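Long-range contacts in rubber oxygenase (Streptomyces sp., PDB 5O1M), which uses a b-type heme to cleave the double bonds of poly(cis-1,4-isoprene) rubber oxidatively by adding dioxygen, giving oligo-isoprenoids with keto and aldehyde ends: residues Ala12-Gly17 / Ser240-Pro245; Trp3-Ser8 / Lys256-Pro261; Ile292-Arg297 / Ala311-Leu316. All coordinates share one frame; numbering follows the deposited sequence.

Contact 1: residues Ala12-Gly17 / Ser240-Pro245; sequences AGTGVG and SDEYIP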
loop_
_atom_site.group_PDB
_atom_site.type_symbol
_atom_site.label_atom_id
_atom_site.label_comp_id
_atom_site.label_asym_id
_atom_site.label_seq_id
_atom_site.Cartn_x
_atom_site.Cartn_y
_atom_site.Cartn_z
ATOM N N ALA A 12 16.816 -11.603 -4.136
ATOM C CA ALA A 12 17.350 -12.925 -4.496
ATOM C C ALA A 12 18.680 -12.794 -5.233
ATOM O O ALA A 12 19.514 -13.641 -5.145
ATOM C CB ALA A 12 16.366 -13.649 -5.366
ATOM N N GLY A 13 18.845 -11.687 -5.945
ATOM C CA GLY A 13 20.136 -11.275 -6.485
ATOM C C GLY A 13 20.661 -12.034 -7.682
ATOM O O GLY A 13 21.819 -11.805 -8.069
ATOM N N THR A 14 19.831 -12.899 -8.259
ATOM C CA THR A 14 20.227 -13.855 -9.271
ATOM C C THR A 14 20.436 -13.149 -10.651
ATOM O O THR A 14 20.038 -11.966 -10.840
ATOM C CB THR A 14 19.165 -14.994 -9.310
ATOM O OG1 THR A 14 17.838 -14.416 -9.378
ATOM C CG2 THR A 14 19.316 -15.913 -8.028
ATOM N N GLY A 15 21.107 -13.849 -11.579
ATOM C CA GLY A 15 21.487 -13.299 -12.912
ATOM C C GLY A 15 20.373 -13.381 -13.963
ATOM O O GLY A 15 20.301 -12.553 -14.880
ATOM N N VAL A 16 19.467 -14.349 -13.751
ATOM C CA VAL A 16 18.364 -14.658 -14.625
ATOM C C VAL A 16 17.041 -14.352 -13.891
ATOM O O VAL A 16 17.033 -14.064 -12.673
ATOM C CB VAL A 16 18.473 -16.141 -15.085
ATOM C CG1 VAL A 16 17.667 -17.118 -14.197
ATOM C CG2 VAL A 16 18.099 -16.295 -16.558
ATOM N N GLY A 17 15.963 -14.384 -14.653
ATOM C CA GLY A 17 14.669 -13.965 -14.144
ATOM C C GLY A 17 13.624 -14.257 -15.186
ATOM O O GLY A 17 13.956 -14.344 -16.364
ATOM N N SER A 240 7.881 -12.689 -5.075
ATOM C CA SER A 240 9.079 -13.507 -5.076
ATOM C C SER A 240 10.266 -12.575 -4.896
ATOM O O SER A 240 10.264 -11.462 -5.376
ATOM C CB SER A 240 9.195 -14.293 -6.382
ATOM O OG SER A 240 10.565 -14.632 -6.609
ATOM N N ASP A 241 11.280 -13.067 -4.200
ATOM C CA ASP A 241 12.486 -12.326 -3.887
ATOM C C ASP A 241 13.252 -11.819 -5.075
ATOM O O ASP A 241 13.941 -10.829 -4.954
ATOM C CB ASP A 241 13.367 -13.179 -3.030
ATOM C CG ASP A 241 12.771 -13.452 -1.656
ATOM O OD1 ASP A 241 11.747 -12.772 -1.230
ATOM O OD2 ASP A 241 13.313 -14.358 -0.998
ATOM N N GLU A 242 13.108 -12.427 -6.228
ATOM C CA GLU A 242 13.738 -11.941 -7.437
ATOM C C GLU A 242 13.152 -10.639 -7.898
ATOM O O GLU A 242 13.728 -10.028 -8.803
ATOM C CB GLU A 242 13.520 -12.870 -8.629
ATOM C CG GLU A 242 13.600 -14.351 -8.428
ATOM C CD GLU A 242 14.042 -15.013 -9.716
ATOM O OE1 GLU A 242 15.275 -14.920 -10.011
ATOM O OE2 GLU A 242 13.175 -15.571 -10.447
ATOM N N TYR A 243 11.994 -10.213 -7.371
ATOM C CA TYR A 243 11.421 -8.923 -7.795
ATOM C C TYR A 243 11.511 -7.858 -6.743
ATOM O O TYR A 243 11.164 -6.718 -7.024
ATOM C CB TYR A 243 9.952 -9.072 -8.308
ATOM C CG TYR A 243 9.827 -10.231 -9.315
ATOM C CD1 TYR A 243 10.583 -10.228 -10.479
ATOM C CD2 TYR A 243 9.041 -11.355 -9.038
ATOM C CE1 TYR A 243 10.559 -11.320 -11.334
ATOM C CE2 TYR A 243 9.009 -12.430 -9.912
ATOM C CZ TYR A 243 9.762 -12.392 -11.042
ATOM O OH TYR A 243 9.741 -13.403 -11.903
ATOM N N ILE A 244 11.968 -8.183 -5.546
ATOM C CA ILE A 244 11.986 -7.204 -4.440
ATOM C C ILE A 244 13.346 -6.465 -4.477
ATOM O O ILE A 244 14.373 -7.080 -4.474
ATOM C CB ILE A 244 11.837 -7.894 -3.052
ATOM C CG1 ILE A 244 10.518 -8.689 -2.998
ATOM C CG2 ILE A 244 11.837 -6.843 -1.949
ATOM C CD1 ILE A 244 10.349 -9.615 -1.782
ATOM N N PRO A 245 13.354 -5.145 -4.575
ATOM C CA PRO A 245 14.710 -4.495 -4.572
ATOM C C PRO A 245 15.508 -4.657 -3.263
ATOM O O PRO A 245 14.974 -4.570 -2.141
ATOM C CB PRO A 245 14.407 -3.038 -4.816
ATOM C CG PRO A 245 12.965 -2.866 -4.521
ATOM C CD PRO A 245 12.264 -4.183 -4.705
#

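Contact 2: residues Trp3-Ser8 / Lys256-Pro261; sequences WTWSPS and KQVLDP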
loop_
_atom_site.group_PDB
_atom_site.type_symbol
_atom_site.label_atom_id
_atom_site.label_comp_id
_atom_site.label_asym_id
_atom_site.label_seq_id
_atom_site.Cartn_x
_atom_site.Cartn_y
_atom_site.Cartn_z
ATOM N N TRP A 3 8.629 -3.381 -16.729
ATOM C CA TRP A 3 9.929 -3.922 -16.272
ATOM C C TRP A 3 11.020 -4.438 -17.272
ATOM O O TRP A 3 10.848 -5.472 -17.934
ATOM C CB TRP A 3 9.489 -5.134 -15.434
ATOM C CG TRP A 3 10.350 -5.612 -14.337
ATOM C CD1 TRP A 3 11.492 -6.299 -14.452
ATOM C CD2 TRP A 3 10.070 -5.526 -12.963
ATOM N NE1 TRP A 3 11.977 -6.613 -13.241
ATOM C CE2 TRP A 3 11.113 -6.149 -12.296
ATOM C CE3 TRP A 3 9.039 -4.970 -12.223
ATOM C CZ2 TRP A 3 11.167 -6.220 -10.921
ATOM C CZ3 TRP A 3 9.095 -5.039 -10.870
ATOM C CH2 TRP A 3 10.141 -5.652 -10.232
ATOM N N THR A 4 12.172 -3.795 -17.334
ATOM C CA THR A 4 13.176 -4.280 -18.281
ATOM C C THR A 4 14.546 -4.682 -17.777
ATOM O O THR A 4 15.468 -4.691 -18.543
ATOM C CB THR A 4 13.411 -3.324 -19.473
ATOM O OG1 THR A 4 14.167 -2.175 -19.069
ATOM C CG2 THR A 4 12.120 -2.911 -20.100
ATOM N N TRP A 5 14.687 -5.053 -16.522
ATOM C CA TRP A 5 16.005 -5.410 -16.027
ATOM C C TRP A 5 16.063 -6.776 -15.420
ATOM O O TRP A 5 15.064 -7.369 -15.122
ATOM C CB TRP A 5 16.432 -4.430 -14.955
ATOM C CG TRP A 5 15.357 -4.266 -13.980
ATOM C CD1 TRP A 5 15.111 -5.026 -12.906
ATOM C CD2 TRP A 5 14.329 -3.301 -14.043
ATOM N NE1 TRP A 5 13.999 -4.579 -12.262
ATOM C CE2 TRP A 5 13.499 -3.514 -12.954
ATOM C CE3 TRP A 5 14.053 -2.248 -14.911
ATOM C CZ2 TRP A 5 12.409 -2.735 -12.710
ATOM C CZ3 TRP A 5 12.986 -1.495 -14.676
ATOM C CH2 TRP A 5 12.165 -1.732 -13.578
ATOM N N SER A 6 17.278 -7.245 -15.236
ATOM C CA SER A 6 17.538 -8.497 -14.601
ATOM C C SER A 6 17.486 -8.262 -13.095
ATOM O O SER A 6 17.607 -7.145 -12.628
ATOM C CB SER A 6 18.922 -8.992 -15.009
ATOM O OG SER A 6 19.910 -8.651 -14.041
ATOM N N PRO A 7 17.331 -9.336 -12.333
ATOM C CA PRO A 7 17.258 -9.248 -10.889
ATOM C C PRO A 7 18.571 -9.152 -10.157
ATOM O O PRO A 7 18.530 -9.476 -9.000
ATOM C CB PRO A 7 16.548 -10.549 -10.504
ATOM C CG PRO A 7 15.881 -10.997 -11.749
ATOM C CD PRO A 7 16.867 -10.643 -12.798
ATOM N N SER A 8 19.692 -8.783 -10.768
ATOM C CA SER A 8 20.929 -8.640 -9.959
ATOM C C SER A 8 20.917 -7.490 -8.925
ATOM O O SER A 8 21.850 -7.396 -8.113
ATOM C CB SER A 8 22.173 -8.506 -10.841
ATOM O OG SER A 8 22.105 -7.412 -11.736
ATOM N N LYS A 256 11.301 4.582 -11.129
ATOM C CA LYS A 256 11.344 5.450 -12.335
ATOM C C LYS A 256 10.939 4.719 -13.598
ATOM O O LYS A 256 10.234 5.265 -14.428
ATOM C CB LYS A 256 12.718 6.102 -12.518
ATOM C CG LYS A 256 12.798 7.446 -11.871
ATOM C CD LYS A 256 13.975 8.211 -12.439
ATOM C CE LYS A 256 14.300 9.381 -11.510
ATOM N NZ LYS A 256 15.052 10.408 -12.299
ATOM N N GLN A 257 11.339 3.481 -13.707
ATOM C CA GLN A 257 10.906 2.644 -14.834
ATOM C C GLN A 257 9.542 1.904 -14.763
ATOM O O GLN A 257 8.942 1.619 -15.796
ATOM C CB GLN A 257 12.028 1.647 -15.132
ATOM C CG GLN A 257 13.009 2.116 -16.224
ATOM C CD GLN A 257 14.495 1.958 -15.864
ATOM O OE1 GLN A 257 14.965 2.509 -14.846
ATOM N NE2 GLN A 257 15.257 1.236 -16.732
ATOM N N VAL A 258 9.056 1.546 -13.574
ATOM C CA VAL A 258 7.865 0.696 -13.437
ATOM C C VAL A 258 6.589 1.415 -13.043
ATOM O O VAL A 258 5.503 0.920 -13.329
ATOM C CB VAL A 258 8.179 -0.503 -12.478
ATOM C CG1 VAL A 258 7.061 -0.880 -11.533
ATOM C CG2 VAL A 258 8.589 -1.697 -13.304
ATOM N N LEU A 259 6.724 2.557 -12.388
ATOM C CA LEU A 259 5.599 3.286 -11.828
ATOM C C LEU A 259 5.320 4.525 -12.661
ATOM O O LEU A 259 4.222 4.664 -13.178
ATOM C CB LEU A 259 5.850 3.662 -10.374
ATOM C CG LEU A 259 4.875 4.668 -9.765
ATOM C CD1 LEU A 259 3.469 4.027 -9.699
ATOM C CD2 LEU A 259 5.305 5.076 -8.370
ATOM N N ASP A 260 6.300 5.409 -12.758
ATOM C CA ASP A 260 6.185 6.697 -13.507
ATOM C C ASP A 260 5.461 6.586 -14.849
ATOM O O ASP A 260 4.571 7.390 -15.112
ATOM C CB ASP A 260 7.558 7.391 -13.748
ATOM C CG ASP A 260 8.230 7.907 -12.466
ATOM O OD1 ASP A 260 7.772 7.597 -11.347
ATOM O OD2 ASP A 260 9.264 8.619 -12.599
ATOM N N PRO A 261 5.839 5.626 -15.713
ATOM C CA PRO A 261 5.191 5.604 -17.043
ATOM C C PRO A 261 3.805 4.991 -17.143
ATOM O O PRO A 261 3.211 5.061 -18.192
ATOM C CB PRO A 261 6.160 4.739 -17.874
ATOM C CG PRO A 261 6.826 3.853 -16.867
ATOM C CD PRO A 261 7.045 4.778 -15.702
#

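Contact 3: residues Ile292-Arg297 / Ala311-Leu316; sequences IGAFSR and AKQPVL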
loop_
_atom_site.group_PDB
_atom_site.type_symbol
_atom_site.label_atom_id
_atom_site.label_comp_id
_atom_site.label_asym_id
_atom_site.label_seq_id
_atom_site.Cartn_x
_atom_site.Cartn_y
_atom_site.Cartn_z
ATOM N N ILE A 292 -7.296 19.076 0.972
ATOM C CA ILE A 292 -6.891 17.773 0.390
ATOM C C ILE A 292 -6.308 17.971 -0.989
ATOM O O ILE A 292 -5.289 17.393 -1.314
ATOM C CB ILE A 292 -8.107 16.814 0.168
ATOM C CG1 ILE A 292 -8.752 16.474 1.508
ATOM C CG2 ILE A 292 -7.654 15.491 -0.496
ATOM C CD1 ILE A 292 -10.141 15.906 1.405
ATOM N N GLY A 293 -7.000 18.720 -1.831
ATOM C CA GLY A 293 -6.533 18.976 -3.171
ATOM C C GLY A 293 -5.175 19.629 -3.210
ATOM O O GLY A 293 -4.300 19.224 -3.936
ATOM N N ALA A 294 -4.982 20.649 -2.403
ATOM C CA ALA A 294 -3.738 21.390 -2.463
ATOM C C ALA A 294 -2.554 20.552 -1.909
ATOM O O ALA A 294 -1.488 20.458 -2.500
ATOM C CB ALA A 294 -3.896 22.742 -1.799
ATOM N N PHE A 295 -2.775 19.889 -0.800
ATOM C CA PHE A 295 -1.774 19.114 -0.222
ATOM C C PHE A 295 -1.394 17.867 -1.056
ATOM O O PHE A 295 -0.180 17.505 -1.152
ATOM C CB PHE A 295 -2.159 18.712 1.206
ATOM C CG PHE A 295 -1.011 18.030 1.939
ATOM C CD1 PHE A 295 0.065 18.807 2.400
ATOM C CD2 PHE A 295 -0.978 16.662 2.111
ATOM C CE1 PHE A 295 1.127 18.198 3.045
ATOM C CE2 PHE A 295 0.096 16.045 2.743
ATOM C CZ PHE A 295 1.135 16.808 3.230
ATOM N N SER A 296 -2.408 17.217 -1.632
ATOM C CA SER A 296 -2.207 16.049 -2.488
ATOM C C SER A 296 -1.500 16.474 -3.774
ATOM O O SER A 296 -0.594 15.789 -4.216
ATOM C CB SER A 296 -3.492 15.325 -2.801
ATOM O OG SER A 296 -4.155 15.013 -1.571
ATOM N N ARG A 297 -1.888 17.597 -4.353
ATOM C CA ARG A 297 -1.085 18.130 -5.485
ATOM C C ARG A 297 0.382 18.472 -5.140
ATOM O O ARG A 297 1.302 18.193 -5.929
ATOM C CB ARG A 297 -1.775 19.313 -6.130
ATOM C CG ARG A 297 -3.019 18.911 -6.918
ATOM C CD ARG A 297 -3.701 20.102 -7.593
ATOM N NE ARG A 297 -2.766 20.622 -8.534
ATOM C CZ ARG A 297 -2.629 20.275 -9.800
ATOM N NH1 ARG A 297 -3.437 19.426 -10.394
ATOM N NH2 ARG A 297 -1.642 20.852 -10.491
ATOM N N ALA A 311 -7.933 19.822 -9.172
ATOM C CA ALA A 311 -7.785 21.124 -9.839
ATOM C C ALA A 311 -6.665 21.929 -9.178
ATOM O O ALA A 311 -6.533 21.930 -7.967
ATOM C CB ALA A 311 -9.093 21.888 -9.758
ATOM N N LYS A 312 -5.867 22.616 -9.991
ATOM C CA LYS A 312 -4.828 23.504 -9.445
ATOM C C LYS A 312 -5.435 24.661 -8.680
ATOM O O LYS A 312 -6.326 25.304 -9.194
ATOM C CB LYS A 312 -3.889 23.981 -10.553
ATOM C CG LYS A 312 -2.677 24.787 -10.046
ATOM C CD LYS A 312 -1.365 24.647 -10.872
ATOM C CE LYS A 312 -1.516 24.469 -12.409
ATOM N NZ LYS A 312 -2.333 25.462 -13.160
ATOM N N GLN A 313 -4.980 24.841 -7.434
ATOM C CA GLN A 313 -5.319 25.980 -6.544
ATOM C C GLN A 313 -4.039 26.777 -6.265
ATOM O O GLN A 313 -3.268 26.480 -5.333
ATOM C CB GLN A 313 -5.905 25.469 -5.253
ATOM C CG GLN A 313 -7.260 24.849 -5.477
ATOM C CD GLN A 313 -7.695 24.223 -4.208
ATOM O OE1 GLN A 313 -8.460 24.843 -3.454
ATOM N NE2 GLN A 313 -7.087 23.055 -3.863
ATOM N N PRO A 314 -3.775 27.775 -7.107
ATOM C CA PRO A 314 -2.372 28.206 -7.091
ATOM C C PRO A 314 -1.962 28.896 -5.777
ATOM O O PRO A 314 -0.862 28.762 -5.365
ATOM C CB PRO A 314 -2.326 29.152 -8.268
ATOM C CG PRO A 314 -3.360 28.597 -9.217
ATOM C CD PRO A 314 -4.472 28.230 -8.307
ATOM N N VAL A 315 -2.889 29.601 -5.110
ATOM C CA VAL A 315 -2.511 30.339 -3.929
ATOM C C VAL A 315 -2.152 29.368 -2.801
ATOM O O VAL A 315 -1.041 29.312 -2.345
ATOM C CB VAL A 315 -3.550 31.403 -3.633
ATOM C CG1 VAL A 315 -3.416 31.943 -2.227
ATOM C CG2 VAL A 315 -3.416 32.539 -4.661
ATOM N N LEU A 316 -3.087 28.513 -2.470
ATOM C CA LEU A 316 -2.923 27.486 -1.434
ATOM C C LEU A 316 -1.729 26.562 -1.660
ATOM O O LEU A 316 -0.930 26.326 -0.741
ATOM C CB LEU A 316 -4.243 26.738 -1.246
ATOM C CG LEU A 316 -4.480 26.020 0.109
ATOM C CD1 LEU A 316 -3.980 26.858 1.322
ATOM C CD2 LEU A 316 -5.959 25.596 0.268
#

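Contact 1: residues Ala12-Gly17 / Ser240-Pro245
A12 packs closely on D241 and E242. Its methyl sits on the D241-E242 peptide link, with A12 CB 3.6 Å from E242 N. On the D241 side, A12 CB lies 3.8 Å from D241 CB. The backbone of A12 adds a hydrogen bond from A12 N to D241 O, 3.1 Å long. The D241 carboxylate is engaged outside the contact, by H235 and by W79.

The other half is looser and faces solvent. T14, V16 and G17 are exposed, and V16 is poorly ordered. One short hydrogen bond spans this side. The T14 hydroxyl donates to the E242 carboxylate, with T14 OG1 2.7 Å from E242 OE1 and nearly in line with the C-O bond. The two side chains cross at about a right angle. E242 has its CG beside the backbone N (chi1 -41°) and is extended beyond it, which carries OE1 out to T14. V16 O also lies 3.3 Å from E242 OE1, but both are acceptors and no bond forms. The contact therefore fastens the N-terminal loop to the 240-245 loop by one main-chain bond and one hydroxyl-carboxylate bond. The latter is consistent with an ionised E242.

Contact 2: residues Trp3-Ser8 / Lys256-Pro261
V258 presents one methyl, CG2, to two tryptophans of the N-terminal loop. V258 CG2 lies 3.5 Å from W3 CE3 and 3.6 Å from W5 CH2. It thus touches the six-membered part of both indoles. Its approach to each ring is oblique. The V258 side chain crosses that of W5 at about a right angle.

The two indoles also lie against each other. W5 CZ2 sits 3.6 Å above the plane of the W3 ring, over its centre. In return, W3 NE1 lies over a face of W5, toward the rim. The two NE1 atoms are close, but both are donors and they do not bond.

Q257 comes to W5 from another direction. Its CB meets the edge of the indole near the ring plane, 3.3 Å from W5 CZ3. W5 has its CG between the backbone N and the carbonyl carbon (chi1 49°), and this sends the indole toward Q257 and V258. W3 takes another rotamer, with CG opposite its backbone N (chi1 -153°). Its CB bond points away overall, yet both CB and the ring touch V258.

No hydrogen bond crosses the contact. Around it, W3 also packs on M197, Q254 and P20, and V258 on V198 and H201. The contact lies away from the heme site, with the V258 side chain about 10 Å from the heme. This is apolar packing of an irregular N-terminal segment on helix 248-258 of the all-helical heme-binding fold.

Contact 3: residues Ile292-Arg297 / Ala311-Leu316
R297 NH1 is gripped by two acceptors, D306 OD1 in a salt bridge and L310 O in a hydrogen bond, while K312 packs on the same guanidinium. R297 NE makes a second salt bridge, to E317 OE1. The R297 chain bends at its third torsion (chi3 63°), and this turns the flat group onto the 311-312 backbone. K312 CA lies over one face, 3.7 Å from R297 NE. The bent aliphatic chain of K312 crosses R297 at about a right angle and curls by NH2, with K312 CD 3.8 Å from R297 NH2. R297 CD rests 3.4 Å from A311 O.

One turn back along the helix the contact is mostly apolar. A294 CB meets L316 CG at 3.8 Å. The Q313 amide also reaches this spot, with Q313 NE2 3.8 Å from A294 CB, but its hydrogen bond goes to P290 O. G293 leaves space for that amide, since a side chain there would press on NE2. A methionine in place of R297 would probably leave two carboxylates without their cationic mate and a carbonyl without this donor.

K312 NZ and R297 NH2 stand 5.4 Å apart without touching. The chemistry thus points to a buried arginine tying helix 289-300 to helix 302-308 through D306, to the linker through L310 O, and to helix 314-331 through E317.

How the contacts relate
Contacts 1 and 2 are neighbours, with centres 12 Å apart. Both attach the N-terminal loop before helix 29-37 to the helical body. Contact 1 takes it to the loop leading into helix 248-258, and contact 2 to that helix itself. Along the chain, contact 2 encloses contact 1. They touch directly: P7 packs on E242, V16 and T14, and W3 on Y243. Contact 3 follows later in sequence and is local, joining helices 289-300 and 314-331. Its centre lies 39 Å from that of contact 1 and 30 Å from that of contact 2. The first two thus hold one terminal segment, and the third joins two neighbouring helices on the other side of the chain's centre from contact 1.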